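Local coordinates for RING finger protein unkempt homolog (Mus musculus, PDB 5ELH) that binds RNA sequence-specifically through clustered CCCH zinc fingers and represses translation, helping to establish and maintain the early morphology of cortical neurons, at residues H22-H27 with H34-N39; R41-I46 with F53-D58; G109-N114 with F120-H125. All coordinates share one frame; numbering follows the deposited sequence.

Interaction 1: residues H22-H27 with H34-N39. With ZN (zinc ion), chain D.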
loop_
_atom_site.group_PDB
_atom_site.type_symbol
_atom_site.label_atom_id
_atom_site.label_comp_id
_atom_site.label_asym_id
_atom_site.label_seq_id
_atom_site.Cartn_x
_atom_site.Cartn_y
_atom_site.Cartn_z
ATOM N N HIS A 22 0.185 8.103 -21.849
ATOM C CA HIS A 22 0.861 9.380 -22.066
ATOM C C HIS A 22 0.147 10.483 -21.284
ATOM O O HIS A 22 0.004 11.601 -21.764
ATOM C CB HIS A 22 0.915 9.732 -23.564
ATOM C CG HIS A 22 2.027 10.672 -23.924
ATOM N ND1 HIS A 22 1.981 12.022 -23.652
ATOM C CD2 HIS A 22 3.218 10.454 -24.530
ATOM C CE1 HIS A 22 3.096 12.594 -24.073
ATOM N NE2 HIS A 22 3.864 11.664 -24.608
ATOM N N LYS A 23 -0.312 10.144 -20.083
ATOM C CA LYS A 23 -1.003 11.099 -19.219
ATOM C C LYS A 23 -0.210 11.357 -17.938
ATOM O O LYS A 23 -0.634 12.146 -17.099
ATOM C CB LYS A 23 -2.393 10.583 -18.843
ATOM C CG LYS A 23 -3.396 10.544 -19.976
ATOM C CD LYS A 23 -4.671 9.837 -19.526
ATOM C CE LYS A 23 -5.742 9.830 -20.610
ATOM N NZ LYS A 23 -6.936 9.038 -20.196
ATOM N N CYS A 24 0.926 10.689 -17.772
ATOM C CA CYS A 24 1.757 10.948 -16.597
ATOM C C CYS A 24 2.593 12.207 -16.810
ATOM O O CYS A 24 3.331 12.317 -17.791
ATOM C CB CYS A 24 2.662 9.772 -16.263
ATOM S SG CYS A 24 3.548 10.020 -14.689
ATOM N N THR A 25 2.452 13.153 -15.885
ATOM C CA THR A 25 3.167 14.422 -15.934
ATOM C C THR A 25 4.489 14.351 -15.194
ATOM O O THR A 25 5.186 15.361 -15.086
ATOM C CB THR A 25 2.358 15.541 -15.256
ATOM O OG1 THR A 25 2.267 15.274 -13.849
ATOM C CG2 THR A 25 0.966 15.633 -15.845
ATOM N N GLN A 26 4.815 13.169 -14.668
ATOM C CA GLN A 26 6.007 12.982 -13.847
ATOM C C GLN A 26 7.016 12.065 -14.529
ATOM O O GLN A 26 7.654 11.239 -13.879
ATOM C CB GLN A 26 5.623 12.414 -12.478
ATOM C CG GLN A 26 4.824 13.375 -11.615
ATOM C CD GLN A 26 4.418 12.753 -10.296
ATOM O OE1 GLN A 26 4.208 11.546 -10.212
ATOM N NE2 GLN A 26 4.310 13.574 -9.257
ATOM N N HIS A 27 7.145 12.223 -15.844
ATOM C CA HIS A 27 8.154 11.525 -16.633
ATOM C C HIS A 27 9.082 12.568 -17.236
ATOM O O HIS A 27 8.640 13.374 -18.057
ATOM C CB HIS A 27 7.488 10.740 -17.768
ATOM C CG HIS A 27 8.460 10.100 -18.713
ATOM N ND1 HIS A 27 9.039 8.870 -18.471
ATOM C CD2 HIS A 27 8.954 10.516 -19.902
ATOM C CE1 HIS A 27 9.850 8.562 -19.467
ATOM N NE2 HIS A 27 9.817 9.545 -20.349
ATOM N N HIS A 34 5.809 5.332 -9.501
ATOM C CA HIS A 34 5.559 4.047 -10.142
ATOM C C HIS A 34 6.529 3.848 -11.293
ATOM O O HIS A 34 7.128 4.811 -11.759
ATOM C CB HIS A 34 4.121 4.023 -10.635
ATOM C CG HIS A 34 3.126 4.303 -9.559
ATOM N ND1 HIS A 34 2.938 3.459 -8.484
ATOM C CD2 HIS A 34 2.288 5.349 -9.367
ATOM C CE1 HIS A 34 2.013 3.964 -7.689
ATOM N NE2 HIS A 34 1.602 5.111 -8.202
ATOM N N TRP A 35 6.711 2.610 -11.749
ATOM C CA TRP A 35 7.608 2.391 -12.873
ATOM C C TRP A 35 6.905 2.679 -14.197
ATOM O O TRP A 35 5.697 2.482 -14.341
ATOM C CB TRP A 35 8.283 1.007 -12.858
ATOM C CG TRP A 35 7.424 -0.214 -12.979
ATOM C CD1 TRP A 35 7.005 -1.020 -11.967
ATOM C CD2 TRP A 35 6.933 -0.804 -14.190
ATOM N NE1 TRP A 35 6.272 -2.068 -12.465
ATOM C CE2 TRP A 35 6.210 -1.958 -13.830
ATOM C CE3 TRP A 35 7.023 -0.458 -15.543
ATOM C CZ2 TRP A 35 5.580 -2.772 -14.770
ATOM C CZ3 TRP A 35 6.394 -1.265 -16.477
ATOM C CH2 TRP A 35 5.683 -2.412 -16.083
ATOM N N HIS A 36 7.688 3.179 -15.143
ATOM C CA HIS A 36 7.190 3.487 -16.474
ATOM C C HIS A 36 7.714 2.439 -17.467
ATOM O O HIS A 36 6.978 1.964 -18.324
ATOM C CB HIS A 36 7.615 4.904 -16.882
ATOM C CG HIS A 36 6.884 5.998 -16.156
ATOM N ND1 HIS A 36 7.063 7.332 -16.456
ATOM C CD2 HIS A 36 5.977 5.961 -15.154
ATOM C CE1 HIS A 36 6.297 8.068 -15.673
ATOM N NE2 HIS A 36 5.623 7.265 -14.874
ATOM N N PHE A 37 8.988 2.077 -17.343
ATOM C CA PHE A 37 9.559 1.013 -18.163
ATOM C C PHE A 37 9.922 -0.154 -17.285
ATOM O O PHE A 37 10.255 0.021 -16.118
ATOM C CB PHE A 37 10.785 1.502 -18.922
ATOM C CG PHE A 37 10.506 2.698 -19.774
ATOM C CD1 PHE A 37 9.783 2.569 -20.937
ATOM C CD2 PHE A 37 10.940 3.950 -19.386
ATOM C CE1 PHE A 37 9.507 3.675 -21.720
ATOM C CE2 PHE A 37 10.670 5.063 -20.166
ATOM C CZ PHE A 37 9.952 4.920 -21.334
ATOM N N VAL A 38 9.846 -1.350 -17.853
ATOM C CA VAL A 38 10.073 -2.563 -17.081
ATOM C C VAL A 38 11.428 -2.545 -16.373
ATOM O O VAL A 38 11.549 -3.037 -15.245
ATOM C CB VAL A 38 9.930 -3.812 -17.977
ATOM C CG1 VAL A 38 10.377 -5.067 -17.236
ATOM C CG2 VAL A 38 8.494 -3.948 -18.425
ATOM N N ASN A 39 12.444 -1.967 -17.008
ATOM C CA ASN A 39 13.761 -1.916 -16.375
ATOM C C ASN A 39 13.840 -0.963 -15.183
ATOM O O ASN A 39 14.856 -0.928 -14.492
ATOM C CB ASN A 39 14.876 -1.626 -17.384
ATOM C CG ASN A 39 14.727 -0.291 -18.070
ATOM O OD1 ASN A 39 13.910 0.541 -17.688
ATOM N ND2 ASN A 39 15.526 -0.083 -19.104
HETATM ZN ZN ZN D . 3.992 7.880 -13.817
#
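H36 and H27 meet through their imidazole edges, nitrogen to nitrogen: H36 ND1 donates to H27 ND1 at 3.2 Å, and the N-H...N angle of 168° makes the bond nearly straight. The acceptor sits almost in the plane of the H36 ring, whereas H36 ND1 approaches the H27 ring tilted from its plane. Neither ring covers the face of the other, as the centroid separation of 5.4 Å also indicates. In H27, CG stands anti to the backbone N (chi1 174°), and this torsion together with a chi2 of 84° presents ND1 to H36. H27 CB lies at the edge of the H36 ring, in its plane, 3.6 Å from H36 CE1. The other nitrogen of H36, NE2, binds the zinc ion at 2.0 Å, and C24 SG completes this half of the site at 2.4 Å from the metal. With C16 and C32 they form the three-cysteine, one-histidine centre of the first CCCH finger of the cluster; both segments are largely loop, tied together at the metal. Because one imidazole nitrogen holds zinc and the other is tied to H27, the rotation of the H36 ring is fixed at two points. An alanine here in place of H27, having no ring, would be likely to leave H36 ND1 without its acceptor and F37 CE2 without its neighbour. On the same H27 ring, CE1 lies 3.7 Å from F37 CE2, the two rings meeting steeply. On the cysteine side, the thiolate also accepts the backbone N-H of Q26, with Q26 N 3.4 Å from C24 SG, a bond that would partly offset the charge on sulfur. F19 stacks on H36 and also meets the H27 and F37 rings.

Interaction 2: residues R41-I46 with F53-D58; sequences RRRRSI and FNYSPD
The chain leading from the first zinc finger to the second folds back on itself here, N54 and Y55 gripping the backbone of R43 to I46 without forming a strand pair. N54 works through three groups. Its backbone N donates to I46 O at 2.8 Å, nearly along the C=O axis; its OD1 accepts from I46 N at 2.9 Å, the donor standing well above the carbonyl plane; and its ND2 reaches R44 O at 3.2 Å, in the plane of that carbonyl. With chi1 at 57°, CG lies between the backbone N and carbonyl carbon, a rotation that turns the amide back over I46, whose CG1 packs 3.4 Å from N54 ND2. Y55 contributes both its tip and a face. The hydroxyl OH donates to R43 O at 2.6 Å and accepts from a water that in turn accepts from R42 NH2. Over the ring, the R43 guanidinium lies flat, with planes 14° apart and R43 CZ 4.0 Å from the ring centroid: a cation-pi stack, with R43 NH2 over Y55 CG. The bend at chi3 of R43 (-69°) lays the group down in this way. R43 NH1 and NH2 bond to C77 O and F79 O, and NE forms a salt bridge with E88, beside the zinc site of C61, C71, C77 and H81. Helix 87-90 supplies that E88, which also touches Y55, and T87 for R42; on the N-terminal side, R42 bonds to L8 O and R44 packs on Y5 and K9 of helix 3-10.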
loop_
_atom_site.group_PDB
_atom_site.type_symbol
_atom_site.label_atom_id
_atom_site.label_comp_id
_atom_site.label_asym_id
_atom_site.label_seq_id
_atom_site.Cartn_x
_atom_site.Cartn_y
_atom_site.Cartn_z
ATOM N N ARG A 41 11.409 -1.198 -12.795
ATOM C CA ARG A 41 10.648 -1.894 -11.776
ATOM C C ARG A 41 11.595 -2.469 -10.735
ATOM O O ARG A 41 12.607 -3.062 -11.087
ATOM C CB ARG A 41 9.828 -3.019 -12.418
ATOM C CG ARG A 41 9.156 -3.973 -11.434
ATOM C CD ARG A 41 8.357 -5.060 -12.150
ATOM N NE ARG A 41 7.860 -6.069 -11.217
ATOM C CZ ARG A 41 8.506 -7.189 -10.887
ATOM N NH1 ARG A 41 9.688 -7.483 -11.417
ATOM N NH2 ARG A 41 7.962 -8.030 -10.017
ATOM N N ARG A 42 11.283 -2.263 -9.460
ATOM C CA ARG A 42 11.979 -2.984 -8.398
ATOM C C ARG A 42 11.049 -3.979 -7.707
ATOM O O ARG A 42 9.844 -3.744 -7.571
ATOM C CB ARG A 42 12.602 -2.020 -7.378
ATOM C CG ARG A 42 11.623 -1.120 -6.677
ATOM C CD ARG A 42 12.298 -0.409 -5.509
ATOM N NE ARG A 42 12.394 -1.252 -4.322
ATOM C CZ ARG A 42 11.533 -1.241 -3.306
ATOM N NH1 ARG A 42 10.475 -0.434 -3.311
ATOM N NH2 ARG A 42 11.738 -2.035 -2.269
ATOM N N ARG A 43 11.616 -5.119 -7.315
ATOM C CA ARG A 43 10.949 -6.050 -6.423
ATOM C C ARG A 43 11.097 -5.574 -4.984
ATOM O O ARG A 43 12.182 -5.190 -4.564
ATOM C CB ARG A 43 11.601 -7.429 -6.511
ATOM C CG ARG A 43 11.605 -8.058 -7.890
ATOM C CD ARG A 43 12.497 -9.277 -7.886
ATOM N NE ARG A 43 13.909 -8.930 -7.753
ATOM C CZ ARG A 43 14.868 -9.785 -7.408
ATOM N NH1 ARG A 43 14.579 -11.061 -7.158
ATOM N NH2 ARG A 43 16.121 -9.370 -7.319
ATOM N N ARG A 44 10.002 -5.614 -4.235
ATOM C CA ARG A 44 10.030 -5.342 -2.805
ATOM C C ARG A 44 10.978 -6.329 -2.135
ATOM O O ARG A 44 10.899 -7.525 -2.407
ATOM C CB ARG A 44 8.624 -5.511 -2.233
ATOM C CG ARG A 44 8.504 -5.139 -0.775
ATOM C CD ARG A 44 7.121 -5.454 -0.208
ATOM N NE ARG A 44 7.044 -5.066 1.204
ATOM C CZ ARG A 44 5.999 -5.282 1.999
ATOM N NH1 ARG A 44 4.920 -5.895 1.532
ATOM N NH2 ARG A 44 6.038 -4.882 3.267
ATOM N N SER A 45 11.896 -5.838 -1.301
ATOM C CA SER A 45 12.739 -6.741 -0.510
ATOM C C SER A 45 11.919 -7.228 0.676
ATOM O O SER A 45 11.036 -6.518 1.156
ATOM C CB SER A 45 14.052 -6.081 -0.057
ATOM O OG SER A 45 13.862 -5.106 0.965
ATOM N N ILE A 46 12.216 -8.444 1.138
ATOM C CA ILE A 46 11.386 -9.151 2.105
ATOM C C ILE A 46 12.289 -9.959 3.027
ATOM O O ILE A 46 13.155 -10.691 2.549
ATOM C CB ILE A 46 10.474 -10.209 1.414
ATOM C CG1 ILE A 46 9.690 -9.622 0.233
ATOM C CG2 ILE A 46 9.529 -10.853 2.421
ATOM C CD1 ILE A 46 8.581 -8.687 0.615
ATOM N N PHE A 53 16.844 -12.797 3.596
ATOM C CA PHE A 53 16.134 -11.925 2.653
ATOM C C PHE A 53 15.735 -12.705 1.413
ATOM O O PHE A 53 16.412 -13.661 1.041
ATOM C CB PHE A 53 17.027 -10.786 2.187
ATOM C CG PHE A 53 17.200 -9.688 3.194
ATOM C CD1 PHE A 53 16.104 -9.101 3.798
ATOM C CD2 PHE A 53 18.462 -9.240 3.523
ATOM C CE1 PHE A 53 16.266 -8.084 4.710
ATOM C CE2 PHE A 53 18.632 -8.232 4.443
ATOM C CZ PHE A 53 17.533 -7.656 5.041
ATOM N N ASN A 54 14.671 -12.270 0.738
ATOM C CA ASN A 54 14.275 -12.914 -0.510
ATOM C C ASN A 54 15.378 -12.769 -1.556
ATOM O O ASN A 54 15.676 -13.713 -2.282
ATOM C CB ASN A 54 12.926 -12.405 -1.022
ATOM C CG ASN A 54 12.906 -10.913 -1.233
ATOM O OD1 ASN A 54 13.674 -10.172 -0.611
ATOM N ND2 ASN A 54 12.015 -10.457 -2.104
ATOM N N TYR A 55 16.015 -11.607 -1.596
ATOM C CA TYR A 55 17.206 -11.425 -2.409
ATOM C C TYR A 55 18.246 -10.553 -1.714
ATOM O O TYR A 55 17.911 -9.693 -0.894
ATOM C CB TYR A 55 16.857 -10.848 -3.787
ATOM C CG TYR A 55 16.260 -9.445 -3.796
ATOM C CD1 TYR A 55 17.069 -8.330 -3.820
ATOM C CD2 TYR A 55 14.882 -9.253 -3.828
ATOM C CE1 TYR A 55 16.527 -7.054 -3.855
ATOM C CE2 TYR A 55 14.330 -7.990 -3.854
ATOM C CZ TYR A 55 15.160 -6.888 -3.867
ATOM O OH TYR A 55 14.625 -5.614 -3.892
ATOM N N SER A 56 19.505 -10.781 -2.074
ATOM C CA SER A 56 20.644 -10.119 -1.456
ATOM C C SER A 56 20.673 -8.621 -1.716
ATOM O O SER A 56 20.330 -8.167 -2.805
ATOM C CB SER A 56 21.934 -10.734 -1.993
ATOM O OG SER A 56 23.059 -9.960 -1.634
ATOM N N PRO A 57 21.088 -7.840 -0.712
ATOM C CA PRO A 57 21.321 -6.412 -0.951
ATOM C C PRO A 57 22.737 -6.114 -1.439
ATOM O O PRO A 57 23.093 -4.947 -1.566
ATOM C CB PRO A 57 21.135 -5.805 0.438
ATOM C CG PRO A 57 21.580 -6.862 1.356
ATOM C CD PRO A 57 21.184 -8.175 0.721
ATOM N N ASP A 58 23.537 -7.141 -1.701
ATOM C CA ASP A 58 24.947 -6.930 -2.004
ATOM C C ASP A 58 25.439 -7.671 -3.248
ATOM O O ASP A 58 26.212 -7.107 -4.025
ATOM C CB ASP A 58 25.796 -7.319 -0.789
ATOM C CG ASP A 58 25.579 -6.390 0.392
ATOM O OD1 ASP A 58 25.651 -5.165 0.191
ATOM O OD2 ASP A 58 25.328 -6.878 1.515
HETATM O O HOH W 1 14.484 -3.166 -2.862
#

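Interaction 3: residues G109-N114 with F120-H125. With ZN (zinc ion), chain F.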
loop_
_atom_site.group_PDB
_atom_site.type_symbol
_atom_site.label_atom_id
_atom_site.label_comp_id
_atom_site.label_asym_id
_atom_site.label_seq_id
_atom_site.Cartn_x
_atom_site.Cartn_y
_atom_site.Cartn_z
ATOM N N GLY A 109 12.523 20.731 2.156
ATOM C CA GLY A 109 12.914 19.547 2.902
ATOM C C GLY A 109 13.246 18.369 2.002
ATOM O O GLY A 109 13.168 17.218 2.430
ATOM N N ASN A 110 13.630 18.659 0.760
ATOM C CA ASN A 110 13.952 17.617 -0.211
ATOM C C ASN A 110 15.381 17.705 -0.754
ATOM O O ASN A 110 15.926 18.792 -0.946
ATOM C CB ASN A 110 12.951 17.658 -1.367
ATOM C CG ASN A 110 11.521 17.471 -0.900
ATOM O OD1 ASN A 110 11.276 16.989 0.208
ATOM N ND2 ASN A 110 10.568 17.851 -1.744
ATOM N N CYS A 111 15.971 16.541 -0.998
ATOM C CA CYS A 111 17.320 16.435 -1.547
ATOM C C CYS A 111 17.466 17.220 -2.847
ATOM O O CYS A 111 16.578 17.191 -3.694
ATOM C CB CYS A 111 17.640 14.965 -1.819
ATOM S SG CYS A 111 19.267 14.673 -2.545
ATOM N N THR A 112 18.597 17.900 -3.011
ATOM C CA THR A 112 18.810 18.757 -4.179
ATOM C C THR A 112 19.219 17.983 -5.438
ATOM O O THR A 112 19.177 18.532 -6.537
ATOM C CB THR A 112 19.871 19.837 -3.894
ATOM O OG1 THR A 112 21.095 19.222 -3.475
ATOM C CG2 THR A 112 19.388 20.783 -2.804
ATOM N N LYS A 113 19.603 16.715 -5.284
ATOM C CA LYS A 113 20.063 15.918 -6.423
ATOM C C LYS A 113 19.073 14.816 -6.774
ATOM O O LYS A 113 18.934 14.455 -7.942
ATOM C CB LYS A 113 21.441 15.302 -6.147
ATOM C CG LYS A 113 22.486 16.276 -5.585
ATOM C CD LYS A 113 22.834 17.416 -6.548
ATOM C CE LYS A 113 23.698 18.491 -5.869
ATOM N NZ LYS A 113 25.036 17.990 -5.419
ATOM N N ASN A 114 18.388 14.285 -5.764
ATOM C CA ASN A 114 17.460 13.176 -5.961
ATOM C C ASN A 114 16.018 13.527 -5.613
ATOM O O ASN A 114 15.122 12.694 -5.745
ATOM C CB ASN A 114 17.899 11.968 -5.130
ATOM C CG ASN A 114 19.262 11.448 -5.537
ATOM O OD1 ASN A 114 19.567 11.340 -6.724
ATOM N ND2 ASN A 114 20.095 11.133 -4.550
ATOM N N PHE A 120 18.728 8.217 0.815
ATOM C CA PHE A 120 19.543 8.485 1.998
ATOM C C PHE A 120 18.764 9.396 2.937
ATOM O O PHE A 120 17.828 10.085 2.516
ATOM C CB PHE A 120 20.879 9.129 1.611
ATOM C CG PHE A 120 21.861 8.169 0.988
ATOM C CD1 PHE A 120 21.771 7.837 -0.355
ATOM C CD2 PHE A 120 22.873 7.602 1.746
ATOM C CE1 PHE A 120 22.671 6.964 -0.930
ATOM C CE2 PHE A 120 23.776 6.722 1.176
ATOM C CZ PHE A 120 23.673 6.405 -0.164
ATOM N N ALA A 121 19.152 9.398 4.210
ATOM C CA ALA A 121 18.493 10.235 5.207
ATOM C C ALA A 121 19.027 11.655 5.178
ATOM O O ALA A 121 20.235 11.883 5.110
ATOM C CB ALA A 121 18.670 9.648 6.586
ATOM N N HIS A 122 18.111 12.611 5.223
ATOM C CA HIS A 122 18.470 14.009 5.371
ATOM C C HIS A 122 18.076 14.429 6.771
ATOM O O HIS A 122 16.915 14.730 7.035
ATOM C CB HIS A 122 17.782 14.850 4.298
ATOM C CG HIS A 122 18.276 14.558 2.917
ATOM N ND1 HIS A 122 19.151 15.388 2.250
ATOM C CD2 HIS A 122 18.054 13.505 2.094
ATOM C CE1 HIS A 122 19.427 14.870 1.065
ATOM N NE2 HIS A 122 18.781 13.724 0.950
ATOM N N GLY A 123 19.060 14.411 7.667
ATOM C CA GLY A 123 18.839 14.659 9.079
ATOM C C GLY A 123 18.798 13.354 9.860
ATOM O O GLY A 123 18.262 12.362 9.364
ATOM N N PRO A 124 19.361 13.339 11.083
ATOM C CA PRO A 124 19.311 12.129 11.913
ATOM C C PRO A 124 17.890 11.675 12.258
ATOM O O PRO A 124 17.688 10.507 12.597
ATOM C CB PRO A 124 20.045 12.547 13.190
ATOM C CG PRO A 124 20.928 13.654 12.776
ATOM C CD PRO A 124 20.181 14.391 11.711
ATOM N N HIS A 125 16.925 12.584 12.179
ATOM C CA HIS A 125 15.528 12.246 12.441
ATOM C C HIS A 125 14.967 11.349 11.348
ATOM O O HIS A 125 13.946 10.690 11.538
ATOM C CB HIS A 125 14.688 13.517 12.505
ATOM C CG HIS A 125 14.577 14.221 11.190
ATOM N ND1 HIS A 125 15.643 14.864 10.597
ATOM C CD2 HIS A 125 13.530 14.371 10.344
ATOM C CE1 HIS A 125 15.255 15.385 9.447
ATOM N NE2 HIS A 125 13.978 15.097 9.268
HETATM ZN ZN ZN F . 19.724 13.080 -0.768
#
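C111 and H122 meet at a zinc ion that both bind, C111 SG at 2.4 Å and H122 NE2 at 2.1 Å. The two side chains also touch directly: C111 CB comes within 3.2 Å of H122 NE2, and C111 SG lies 3.6 Å from H122 CE1. The sulfur stands oblique to the imidazole, while the backbone N of C111 is placed over one face of the ring. The metal does not sit symmetrically on NE2, since the zinc ion is 2.6 Å from H122 CE1 but 3.3 Å from H122 CD2, so the ring is swung with its CE1 side toward the metal. For the cysteine, a chi1 of 178° carries SG anti to the backbone N, out from the turn and into the site. On the histidine, CG is anti to the carbonyl carbon instead, at chi1 -67°, and the ring extends across to the cysteine.

The second shell begins at the thiolate. Two backbone N-H groups of the turn that follows, those of K113 and N114, converge on it, and K113 N and N114 N each lie 3.4 Å from C111 SG. Both bonds are fairly straight, and they would be expected to stabilise negative charge on the sulfur. The far nitrogen of H122, ND1, has a weak hydrogen bond with T105 OG1. Backbone bonding of T112 with E104, and of A121 with both G99 and C101, sets the two segments against the preceding part of the finger. C101 and C118 supply the remaining ligands, and the spacing C-X9-C-X6-C-X3-H is that of a CCCH zinc finger, the third of this cluster.

Interactions 1 and 3 each hold a Cys-His half of a zinc site, and their zinc ions lie 21.1 Å apart (ZN of chain D to ZN of chain F). These two contacts do not touch, the nearest atoms being about 11 Å apart. Interaction 2 binds no metal through its own side chains, but the side chain of R43 is about 5 Å from a further zinc ion, that of the middle finger. It joins interaction 1 directly, W35 CD1 packing 3.5 Å from R41 CB, although their centres are about 22 Å apart. Interactions 2 and 3, with centres about 23 Å apart, lie on opposite sides of the chain's centre. In sequence the three follow in series.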